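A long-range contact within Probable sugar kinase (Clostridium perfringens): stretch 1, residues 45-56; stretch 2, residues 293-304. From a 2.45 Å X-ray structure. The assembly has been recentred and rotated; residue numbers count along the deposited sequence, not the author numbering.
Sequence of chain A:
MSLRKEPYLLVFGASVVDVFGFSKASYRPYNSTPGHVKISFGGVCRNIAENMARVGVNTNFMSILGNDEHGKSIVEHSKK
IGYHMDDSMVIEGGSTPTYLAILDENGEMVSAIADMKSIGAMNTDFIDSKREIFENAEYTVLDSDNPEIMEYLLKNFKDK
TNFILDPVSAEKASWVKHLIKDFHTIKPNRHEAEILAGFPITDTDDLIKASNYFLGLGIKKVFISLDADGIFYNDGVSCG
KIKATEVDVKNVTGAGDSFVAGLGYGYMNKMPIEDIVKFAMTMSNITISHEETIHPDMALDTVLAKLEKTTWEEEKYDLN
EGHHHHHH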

# COMPACT_ATOMS: atom_id res chain seq x y z
N CYS A 45 -18.92 -4.14 1.56
CA CYS A 45 -18.98 -5.24 0.62
C CYS A 45 -17.70 -6.06 0.53
O CYS A 45 -17.76 -7.29 0.42
CB CYS A 45 -19.42 -4.73 -0.74
SG CYS A 45 -21.15 -4.16 -0.75
N ARG A 46 -16.55 -5.40 0.66
CA ARG A 46 -15.25 -6.09 0.64
C ARG A 46 -15.04 -6.90 1.91
O ARG A 46 -14.42 -7.96 1.87
CB ARG A 46 -14.08 -5.12 0.43
CG ARG A 46 -12.78 -5.80 -0.07
CD ARG A 46 -11.54 -5.37 0.68
NE ARG A 46 -11.27 -6.25 1.82
CZ ARG A 46 -11.71 -6.05 3.05
NH1 ARG A 46 -12.43 -4.98 3.32
NH2 ARG A 46 -11.52 -6.96 3.99
N ASN A 47 -15.57 -6.39 3.02
CA ASN A 47 -15.49 -7.04 4.32
C ASN A 47 -16.41 -8.27 4.30
O ASN A 47 -16.02 -9.33 4.78
CB ASN A 47 -15.92 -6.09 5.46
CG ASN A 47 -15.09 -4.79 5.52
OD1 ASN A 47 -13.89 -4.79 5.29
ND2 ASN A 47 -15.75 -3.69 5.84
N ILE A 48 -17.60 -8.13 3.70
CA ILE A 48 -18.57 -9.24 3.61
C ILE A 48 -17.95 -10.40 2.83
O ILE A 48 -17.90 -11.53 3.34
CB ILE A 48 -19.94 -8.81 2.96
CG1 ILE A 48 -20.67 -7.82 3.87
CG2 ILE A 48 -20.85 -10.02 2.72
CD1 ILE A 48 -21.90 -7.14 3.26
N ALA A 49 -17.42 -10.09 1.64
CA ALA A 49 -16.76 -11.05 0.75
C ALA A 49 -15.59 -11.77 1.42
O ALA A 49 -15.43 -12.98 1.23
CB ALA A 49 -16.31 -10.36 -0.50
N GLU A 50 -14.81 -11.04 2.23
CA GLU A 50 -13.67 -11.63 2.96
C GLU A 50 -14.16 -12.64 4.00
O GLU A 50 -13.71 -13.79 3.98
CB GLU A 50 -12.76 -10.57 3.64
CG GLU A 50 -11.40 -11.19 4.05
CD GLU A 50 -10.48 -10.34 4.93
OE1 GLU A 50 -10.45 -9.10 4.83
OE2 GLU A 50 -9.74 -10.95 5.74
N ASN A 51 -15.13 -12.22 4.82
CA ASN A 51 -15.73 -13.06 5.87
C ASN A 51 -16.35 -14.36 5.31
O ASN A 51 -16.26 -15.42 5.93
CB ASN A 51 -16.82 -12.30 6.64
CG ASN A 51 -16.29 -11.19 7.52
OD1 ASN A 51 -16.48 -10.00 7.24
ND2 ASN A 51 -15.67 -11.58 8.63
N MSE A 52 -16.90 -14.25 4.09
CA MSE A 52 -17.54 -15.35 3.35
C MSE A 52 -16.51 -16.38 2.85
O MSE A 52 -16.67 -17.58 3.05
CB MSE A 52 -18.32 -14.81 2.14
CG MSE A 52 -19.78 -14.52 2.40
SE MSE A 52 -20.79 -14.03 0.84
CE MSE A 52 -22.39 -13.34 1.75
N ALA A 53 -15.45 -15.88 2.22
CA ALA A 53 -14.36 -16.70 1.69
C ALA A 53 -13.61 -17.38 2.84
O ALA A 53 -13.18 -18.53 2.72
CB ALA A 53 -13.42 -15.84 0.87
N ARG A 54 -13.54 -16.68 3.98
CA ARG A 54 -12.88 -17.18 5.19
C ARG A 54 -13.57 -18.40 5.79
O ARG A 54 -12.91 -19.26 6.36
CB ARG A 54 -12.76 -16.08 6.25
CG ARG A 54 -11.50 -15.24 6.10
CD ARG A 54 -11.44 -14.09 7.10
NE ARG A 54 -10.13 -13.43 7.08
CZ ARG A 54 -9.09 -13.78 7.83
NH1 ARG A 54 -9.18 -14.79 8.68
NH2 ARG A 54 -7.94 -13.15 7.71
N VAL A 55 -14.90 -18.49 5.64
CA VAL A 55 -15.66 -19.62 6.16
C VAL A 55 -15.95 -20.69 5.11
O VAL A 55 -16.72 -21.62 5.35
CB VAL A 55 -16.93 -19.17 6.92
CG1 VAL A 55 -16.56 -18.34 8.13
CG2 VAL A 55 -17.88 -18.42 6.01
N GLY A 56 -15.34 -20.53 3.94
CA GLY A 56 -15.48 -21.49 2.86
C GLY A 56 -16.50 -21.29 1.76
O GLY A 56 -16.67 -22.19 0.95
N THR A 293 -11.68 -4.77 12.22
CA THR A 293 -12.93 -5.02 11.49
C THR A 293 -13.14 -6.48 11.08
O THR A 293 -14.27 -6.88 10.81
CB THR A 293 -13.02 -4.12 10.24
OG1 THR A 293 -11.80 -4.18 9.50
CG2 THR A 293 -13.29 -2.67 10.65
N ILE A 294 -12.05 -7.24 10.97
CA ILE A 294 -12.07 -8.67 10.63
C ILE A 294 -11.07 -9.37 11.55
O ILE A 294 -9.94 -8.90 11.70
CB ILE A 294 -11.67 -8.95 9.12
CG1 ILE A 294 -12.81 -8.53 8.17
CG2 ILE A 294 -11.43 -10.45 8.86
CD1 ILE A 294 -12.36 -7.71 7.01
N HIS A 295 -11.50 -10.46 12.18
CA HIS A 295 -10.64 -11.24 13.07
C HIS A 295 -9.66 -12.03 12.19
O HIS A 295 -10.10 -12.82 11.34
CB HIS A 295 -11.45 -12.19 13.96
CG HIS A 295 -10.69 -12.69 15.16
ND1 HIS A 295 -9.45 -13.27 15.07
CD2 HIS A 295 -11.01 -12.68 16.47
CE1 HIS A 295 -9.02 -13.60 16.28
NE2 HIS A 295 -9.95 -13.25 17.15
N PRO A 296 -8.34 -11.82 12.38
CA PRO A 296 -7.28 -12.50 11.61
C PRO A 296 -7.32 -14.02 11.60
O PRO A 296 -6.91 -14.64 10.61
CB PRO A 296 -6.00 -12.01 12.30
CG PRO A 296 -6.37 -10.66 12.78
CD PRO A 296 -7.73 -10.91 13.37
N ASP A 297 -7.83 -14.62 12.67
CA ASP A 297 -7.88 -16.07 12.78
C ASP A 297 -9.17 -16.72 12.35
O ASP A 297 -9.25 -17.95 12.32
CB ASP A 297 -7.53 -16.54 14.19
CG ASP A 297 -6.15 -16.10 14.64
OD1 ASP A 297 -5.26 -15.91 13.77
OD2 ASP A 297 -5.97 -15.93 15.86
N MSE A 298 -10.17 -15.91 12.00
CA MSE A 298 -11.46 -16.44 11.60
C MSE A 298 -11.48 -17.30 10.35
O MSE A 298 -10.94 -16.94 9.29
CB MSE A 298 -12.53 -15.36 11.52
CG MSE A 298 -13.81 -15.76 12.23
SE MSE A 298 -15.37 -15.33 11.24
CE MSE A 298 -15.60 -13.56 11.94
N ALA A 299 -12.03 -18.49 10.57
CA ALA A 299 -12.19 -19.55 9.60
C ALA A 299 -13.39 -20.37 10.06
O ALA A 299 -13.92 -20.13 11.14
CB ALA A 299 -10.94 -20.42 9.57
N LEU A 300 -13.78 -21.35 9.24
CA LEU A 300 -14.90 -22.24 9.54
C LEU A 300 -14.73 -22.92 10.90
O LEU A 300 -15.64 -22.85 11.74
CB LEU A 300 -15.08 -23.29 8.42
CG LEU A 300 -16.19 -24.35 8.55
CD1 LEU A 300 -17.55 -23.69 8.66
CD2 LEU A 300 -16.17 -25.33 7.39
N ASP A 301 -13.55 -23.48 11.15
CA ASP A 301 -13.25 -24.16 12.42
C ASP A 301 -13.41 -23.31 13.68
O ASP A 301 -14.01 -23.79 14.64
CB ASP A 301 -11.86 -24.85 12.38
CG ASP A 301 -10.75 -23.95 11.83
OD1 ASP A 301 -10.82 -22.71 11.97
OD2 ASP A 301 -9.78 -24.48 11.24
N THR A 302 -12.97 -22.05 13.65
CA THR A 302 -13.10 -21.14 14.81
C THR A 302 -14.56 -20.73 15.07
O THR A 302 -14.96 -20.57 16.23
CB THR A 302 -12.18 -19.87 14.74
OG1 THR A 302 -12.79 -18.84 13.96
CG2 THR A 302 -10.82 -20.20 14.15
N VAL A 303 -15.35 -20.59 14.00
CA VAL A 303 -16.77 -20.22 14.09
C VAL A 303 -17.53 -21.39 14.70
O VAL A 303 -18.28 -21.20 15.65
CB VAL A 303 -17.38 -19.85 12.69
CG1 VAL A 303 -18.85 -19.48 12.83
CG2 VAL A 303 -16.64 -18.72 12.08
N LEU A 304 -17.27 -22.60 14.21
CA LEU A 304 -17.90 -23.82 14.72
C LEU A 304 -17.51 -24.15 16.17
O LEU A 304 -18.34 -24.63 16.94
CB LEU A 304 -17.61 -25.01 13.82
CG LEU A 304 -18.24 -25.06 12.42
CD1 LEU A 304 -17.84 -26.37 11.74
CD2 LEU A 304 -19.75 -24.94 12.48
O HOH W 1 -9.78 -18.47 7.24
O HOH W 2 -12.40 -22.08 6.57

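The contact packs a helix that begins earlier in the chain and runs through stretch 1 against a loop that turns at H295-M298 and then enters a second helix at L300. R54 does most of the polar work. Its CA-to-CB bond points toward the loop, and with chi1 at -87° (m) and chi2 and chi3 both t the chain is nearly extended, so the guanidinium reaches the type I turn. There R54 NH1 donates to M298 O (2.8 Å) and to P296 O (3.0 Å), both lying near the guanidinium plane, while R54 NH2 adds a weak bond to P296 O (3.4 Å). Arginine suits this place because one planar group can serve two backbone carbonyls that the turn leaves converging.

E50 steadies that group from within its own helix. Its t, t side chain brings E50 OE2 to R54 NE (2.8 Å) and E50 OE1 to R46 NH2 (2.5 Å), so a single carboxylate forms salt bridges to two arginines.

I294 lies against this charged row. I294 CD1 approaches R46 NH2 and E50 OE1, each at 3.2 Å, and I294 CG2 lies over one face of the R54 guanidinium, 3.7 Å from R54 NE. The branched side chain (chi1 m, chi2 off-well at 133°) thus packs over a face of R54 and against the edge of R46 without competing for their hydrogen bonds.

Farther along, V55 adds an apolar patch. With chi1 m, V55 CG1 lies 4.0 Å from V303 CG2 and 4.5 Å from SE of the selenomethionine M298. At A299, the N-cap residue, CB points away overall and A299 CA lies 3.3 Å from R54 O in a CA-H...O contact. Water 2 donates to R54 O (2.9 Å) and accepts from L300 N (3.1 Å), linking the two backbones. At G56, the backbone angles (phi 95°, psi 7°) would jam a CB against the preceding carbonyl, so glycine fits.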